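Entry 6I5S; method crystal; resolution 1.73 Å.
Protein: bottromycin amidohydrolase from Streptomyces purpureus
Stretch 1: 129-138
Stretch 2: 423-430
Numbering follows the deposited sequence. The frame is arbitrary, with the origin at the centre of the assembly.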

ATOM      1  N   VAL A 129     -11.446 -14.770   5.614  1.00 26.31           N
ATOM      2  CA  VAL A 129     -12.744 -14.099   5.471  1.00 22.70           C
ATOM      3  C   VAL A 129     -12.946 -13.689   4.020  1.00 24.48           C
ATOM      4  O   VAL A 129     -14.060 -13.757   3.486  1.00 27.22           O
ATOM      5  CB  VAL A 129     -12.809 -12.899   6.422  1.00 25.03           C
ATOM      6  CG1 VAL A 129     -14.009 -11.976   6.111  1.00 27.72           C
ATOM      7  CG2 VAL A 129     -12.838 -13.386   7.837  1.00 28.43           C
ATOM      8  N   HIS A 130     -11.883 -13.203   3.381  1.00 25.90           N
ATOM      9  CA  HIS A 130     -11.946 -12.870   1.957  1.00 26.47           C
ATOM     10  C   HIS A 130     -12.252 -14.092   1.094  1.00 28.07           C
ATOM     11  O   HIS A 130     -13.166 -14.085   0.245  1.00 27.12           O
ATOM     12  CB  HIS A 130     -10.607 -12.238   1.554  1.00 22.82           C
ATOM     13  CG  HIS A 130     -10.635 -11.599   0.204  1.00 27.04           C
ATOM     14  ND1 HIS A 130     -10.698 -12.330  -0.963  1.00 28.83           N
ATOM     15  CD2 HIS A 130     -10.594 -10.299  -0.165  1.00 25.99           C
ATOM     16  CE1 HIS A 130     -10.690 -11.497  -1.991  1.00 27.04           C
ATOM     17  NE2 HIS A 130     -10.637 -10.269  -1.530  1.00 25.81           N
ATOM     18  N   ARG A 131     -11.512 -15.175   1.306  1.00 26.66           N
ATOM     19  CA  ARG A 131     -11.781 -16.416   0.567  1.00 25.45           C
ATOM     20  C   ARG A 131     -13.202 -16.913   0.792  1.00 27.60           C
ATOM     21  O   ARG A 131     -13.822 -17.469  -0.123  1.00 28.05           O
ATOM     22  CB  ARG A 131     -10.770 -17.523   0.980  1.00 26.98           C
ATOM     23  CG  ARG A 131      -9.331 -17.222   0.550  1.00 32.12           C
ATOM     24  CD  ARG A 131      -8.344 -18.312   1.009  1.00 40.87           C
ATOM     25  NE  ARG A 131      -6.987 -18.119   0.478  1.00 61.27           N
ATOM     26  CZ  ARG A 131      -5.890 -17.888   1.199  1.00 56.89           C
ATOM     27  NH1 ARG A 131      -5.916 -17.816   2.520  1.00 31.11           N
ATOM     28  NH2 ARG A 131      -4.727 -17.715   0.582  1.00 44.81           N
ATOM     29  N   ALA A 132     -13.704 -16.797   2.029  1.00 27.92           N
ATOM     30  CA  ALA A 132     -15.030 -17.303   2.405  1.00 27.89           C
ATOM     31  C   ALA A 132     -16.147 -16.389   1.911  1.00 28.01           C
ATOM     32  O   ALA A 132     -17.317 -16.780   1.936  1.00 30.53           O
ATOM     33  CB  ALA A 132     -15.084 -17.422   3.923  1.00 30.54           C
ATOM     34  N   ARG A 133     -15.790 -15.174   1.484  1.00 26.27           N
ATOM     35  CA  ARG A 133     -16.773 -14.141   1.100  1.00 29.45           C
ATOM     36  C   ARG A 133     -17.738 -13.799   2.225  1.00 30.85           C
ATOM     37  O   ARG A 133     -18.939 -13.611   1.999  1.00 29.82           O
ATOM     38  CB  ARG A 133     -17.516 -14.575  -0.164  1.00 30.23           C
ATOM     39  CG  ARG A 133     -16.587 -14.527  -1.343  1.00 30.61           C
ATOM     40  CD  ARG A 133     -17.227 -15.098  -2.605  1.00 36.04           C
ATOM     41  NE  ARG A 133     -16.454 -14.709  -3.798  1.00 36.99           N
ATOM     42  CZ  ARG A 133     -16.783 -15.067  -5.035  1.00 41.18           C
ATOM     43  NH1 ARG A 133     -17.848 -15.846  -5.243  1.00 38.58           N
ATOM     44  NH2 ARG A 133     -16.066 -14.657  -6.063  1.00 38.43           N
ATOM     45  N   HIS A 134     -17.218 -13.723   3.455  1.00 27.99           N
ATOM     46  CA  HIS A 134     -18.027 -13.357   4.620  1.00 30.83           C
ATOM     47  C   HIS A 134     -18.066 -11.866   4.913  1.00 28.48           C
ATOM     48  O   HIS A 134     -18.929 -11.429   5.686  1.00 31.25           O
ATOM     49  CB  HIS A 134     -17.523 -14.072   5.865  1.00 29.40           C
ATOM     50  CG  HIS A 134     -17.802 -15.533   5.861  1.00 31.58           C
ATOM     51  ND1 HIS A 134     -18.865 -16.098   5.177  1.00 36.13           N
ATOM     52  CD2 HIS A 134     -17.141 -16.560   6.444  1.00 27.01           C
ATOM     53  CE1 HIS A 134     -18.860 -17.417   5.368  1.00 30.60           C
ATOM     54  NE2 HIS A 134     -17.831 -17.717   6.140  1.00 36.34           N
ATOM     55  N   ALA A 135     -17.148 -11.088   4.327  1.00 28.22           N
ATOM     56  CA  ALA A 135     -17.149  -9.639   4.423  1.00 30.24           C
ATOM     57  C   ALA A 135     -16.425  -9.110   3.200  1.00 26.63           C
ATOM     58  O   ALA A 135     -15.533  -9.770   2.656  1.00 28.54           O
ATOM     59  CB  ALA A 135     -16.429  -9.161   5.686  1.00 26.72           C
ATOM     60  N   VAL A 136     -16.786  -7.900   2.790  1.00 25.93           N
ATOM     61  CA  VAL A 136     -16.113  -7.237   1.688  1.00 25.20           C
ATOM     62  C   VAL A 136     -14.846  -6.604   2.235  1.00 28.40           C
ATOM     63  O   VAL A 136     -14.918  -5.725   3.108  1.00 29.44           O
ATOM     64  CB  VAL A 136     -17.029  -6.180   1.063  1.00 25.83           C
ATOM     65  CG1 VAL A 136     -16.321  -5.438  -0.027  1.00 32.20           C
ATOM     66  CG2 VAL A 136     -18.211  -6.871   0.439  1.00 28.22           C
ATOM     67  N   LEU A 137     -13.691  -7.049   1.749  1.00 25.90           N
ATOM     68  CA  LEU A 137     -12.455  -6.437   2.230  1.00 26.91           C
ATOM     69  C   LEU A 137     -11.356  -6.622   1.179  1.00 22.37           C
ATOM     70  O   LEU A 137     -11.484  -7.443   0.260  1.00 25.02           O
ATOM     71  CB  LEU A 137     -12.058  -7.011   3.599  1.00 40.03           C
ATOM     72  CG  LEU A 137     -12.238  -8.484   3.840  1.00 46.19           C
ATOM     73  CD1 LEU A 137     -11.676  -9.261   2.722  1.00 97.99           C
ATOM     74  CD2 LEU A 137     -11.583  -8.853   5.147  1.00 45.99           C
ATOM     75  N   PRO A 138     -10.298  -5.822   1.246  1.00 22.16           N
ATOM     76  CA  PRO A 138      -9.173  -6.005   0.330  1.00 21.40           C
ATOM     77  C   PRO A 138      -8.451  -7.305   0.664  1.00 22.92           C
ATOM     78  O   PRO A 138      -8.419  -7.734   1.828  1.00 28.88           O
ATOM     79  CB  PRO A 138      -8.265  -4.804   0.615  1.00 26.80           C
ATOM     80  CG  PRO A 138      -9.000  -3.934   1.579  1.00 30.68           C
ATOM     81  CD  PRO A 138     -10.067  -4.783   2.243  1.00 27.00           C
TER
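Stretch 2, residues 423-430: LVDGVFLD

The contact turns on a tight hairpin that presents a carboxylate to an arginine just past a helix end, with both residues in left-handed backbone conformation. Arg133, at phi/psi 58/40, leaves the helix in a Schellman motif, its N bonded to His130 O at 3.1 Å and His134 N to Val129 O at 3.2 Å. Asp425, at 47/42, is the second residue of a type I' turn from Val424 to Val427, closed by paired backbone bonds, Val424 N to Val427 O and Val427 N to Val424 O, each 2.9 Å. Gly426 follows at 88/-14, where a CB would jam against the preceding carbonyl.

The salt bridge is two-pronged: Arg133 NE donates to Asp425 OD2 and Arg133 NH2 to Asp425 OD1, both at 2.9 Å and nearly straight, so the carboxylate meets the guanidinium at its edge, near its plane. A water extends the link, donating to His130 O at 2.8 Å and to Asp425 OD2 at 2.6 Å.

Beside this polar site, the strands of the hairpin lay aliphatic side chains on Val136. Its CG1 lies 4.1 Å from Val424 CB and 4.4 Å from Leu429 CD1; its CG2 is 4.1 Å from Val427 CG1. Leu137 points its side chain away, yet its O approaches Val424 CG1 to 3.7 Å.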

ATOM      1  N   LEU A 423     -15.325  -2.428  -7.694  1.00 29.05           N
ATOM      2  CA  LEU A 423     -15.694  -3.843  -7.733  1.00 29.28           C
ATOM      3  C   LEU A 423     -14.676  -4.654  -6.954  1.00 29.22           C
ATOM      4  O   LEU A 423     -13.483  -4.645  -7.293  1.00 29.24           O
ATOM      5  CB  LEU A 423     -15.721  -4.319  -9.175  1.00 25.31           C
ATOM      6  CG  LEU A 423     -16.331  -5.668  -9.507  1.00 32.04           C
ATOM      7  CD1 LEU A 423     -17.809  -5.719  -9.162  1.00 38.20           C
ATOM      8  CD2 LEU A 423     -16.145  -5.908 -10.984  1.00 32.24           C
ATOM      9  N   VAL A 424     -15.138  -5.378  -5.926  1.00 23.95           N
ATOM     10  CA  VAL A 424     -14.255  -6.092  -5.011  1.00 24.89           C
ATOM     11  C   VAL A 424     -14.707  -7.531  -5.014  1.00 28.74           C
ATOM     12  O   VAL A 424     -15.778  -7.829  -4.459  1.00 29.60           O
ATOM     13  CB  VAL A 424     -14.304  -5.546  -3.581  1.00 29.13           C
ATOM     14  CG1 VAL A 424     -13.239  -6.234  -2.727  1.00 25.72           C
ATOM     15  CG2 VAL A 424     -14.218  -4.085  -3.528  1.00 38.66           C
ATOM     16  N   ASP A 425     -13.911  -8.415  -5.612  1.00 28.34           N
ATOM     17  CA  ASP A 425     -14.282  -9.855  -5.718  1.00 25.28           C
ATOM     18  C   ASP A 425     -15.731  -9.958  -6.191  1.00 28.58           C
ATOM     19  O   ASP A 425     -16.523 -10.768  -5.681  1.00 29.59           O
ATOM     20  CB  ASP A 425     -14.074 -10.584  -4.378  1.00 29.19           C
ATOM     21  CG  ASP A 425     -14.132 -12.092  -4.493  1.00 32.69           C
ATOM     22  OD1 ASP A 425     -13.998 -12.637  -5.619  1.00 29.98           O
ATOM     23  OD2 ASP A 425     -14.294 -12.768  -3.432  1.00 30.84           O
ATOM     24  N   GLY A 426     -16.092  -9.121  -7.165  1.00 32.16           N
ATOM     25  CA  GLY A 426     -17.449  -9.152  -7.758  1.00 30.55           C
ATOM     26  C   GLY A 426     -18.534  -8.326  -7.102  1.00 28.95           C
ATOM     27  O   GLY A 426     -19.614  -8.154  -7.706  1.00 32.28           O
ATOM     28  N   VAL A 427     -18.334  -7.830  -5.887  1.00 28.51           N
ATOM     29  CA  VAL A 427     -19.338  -6.963  -5.268  1.00 31.89           C
ATOM     30  C   VAL A 427     -19.110  -5.547  -5.778  1.00 35.60           C
ATOM     31  O   VAL A 427     -18.006  -5.007  -5.651  1.00 29.78           O
ATOM     32  CB  VAL A 427     -19.246  -7.000  -3.737  1.00 32.96           C
ATOM     33  CG1 VAL A 427     -20.127  -5.946  -3.117  1.00 29.86           C
ATOM     34  CG2 VAL A 427     -19.559  -8.389  -3.203  1.00 29.20           C
ATOM     35  N   PHE A 428     -20.149  -4.932  -6.298  1.00 29.49           N
ATOM     36  CA  PHE A 428     -20.027  -3.579  -6.847  1.00 32.28           C
ATOM     37  C   PHE A 428     -20.454  -2.566  -5.800  1.00 32.15           C
ATOM     38  O   PHE A 428     -21.638  -2.460  -5.475  1.00 35.32           O
ATOM     39  CB  PHE A 428     -20.871  -3.392  -8.103  1.00 29.52           C
ATOM     40  CG  PHE A 428     -20.645  -2.044  -8.793  1.00 32.66           C
ATOM     41  CD1 PHE A 428     -19.421  -1.758  -9.383  1.00 36.58           C
ATOM     42  CD2 PHE A 428     -21.660  -1.076  -8.877  1.00 38.91           C
ATOM     43  CE1 PHE A 428     -19.191  -0.544 -10.013  1.00 34.01           C
ATOM     44  CE2 PHE A 428     -21.430   0.142  -9.514  1.00 34.15           C
ATOM     45  CZ  PHE A 428     -20.212   0.407 -10.100  1.00 35.01           C
ATOM     46  N   LEU A 429     -19.503  -1.786  -5.325  1.00 28.64           N
ATOM     47  CA  LEU A 429     -19.754  -0.652  -4.438  1.00 28.37           C
ATOM     48  C   LEU A 429     -19.915   0.580  -5.314  1.00 33.16           C
ATOM     49  O   LEU A 429     -18.921   1.055  -5.883  1.00 32.93           O
ATOM     50  CB  LEU A 429     -18.608  -0.445  -3.463  1.00 30.38           C
ATOM     51  CG  LEU A 429     -18.144  -1.704  -2.656  1.00 32.11           C
ATOM     52  CD1 LEU A 429     -16.905  -1.447  -1.865  1.00 28.30           C
ATOM     53  CD2 LEU A 429     -19.315  -2.165  -1.766  1.00 33.85           C
ATOM     54  N   ASP A 430     -21.134   1.119  -5.401  1.00 34.76           N
ATOM     55  CA  ASP A 430     -21.339   2.314  -6.196  1.00 32.12           C
ATOM     56  C   ASP A 430     -20.949   3.565  -5.405  1.00 35.08           C
ATOM     57  O   ASP A 430     -20.495   3.505  -4.270  1.00 33.59           O
ATOM     58  CB  ASP A 430     -22.780   2.398  -6.747  1.00 32.18           C
ATOM     59  CG  ASP A 430     -23.836   2.619  -5.698  1.00 39.90           C
ATOM     60  OD1 ASP A 430     -23.557   3.110  -4.604  1.00 38.45           O
ATOM     61  OD2 ASP A 430     -25.022   2.283  -5.971  1.00 44.49           O
TER
HETATM   62  O   HOH W   1     -14.161 -11.798  -1.071  1.00 25.79           O
HETATM   63  O   HOH W   2     -12.568 -14.799  -2.992  1.00 52.29           O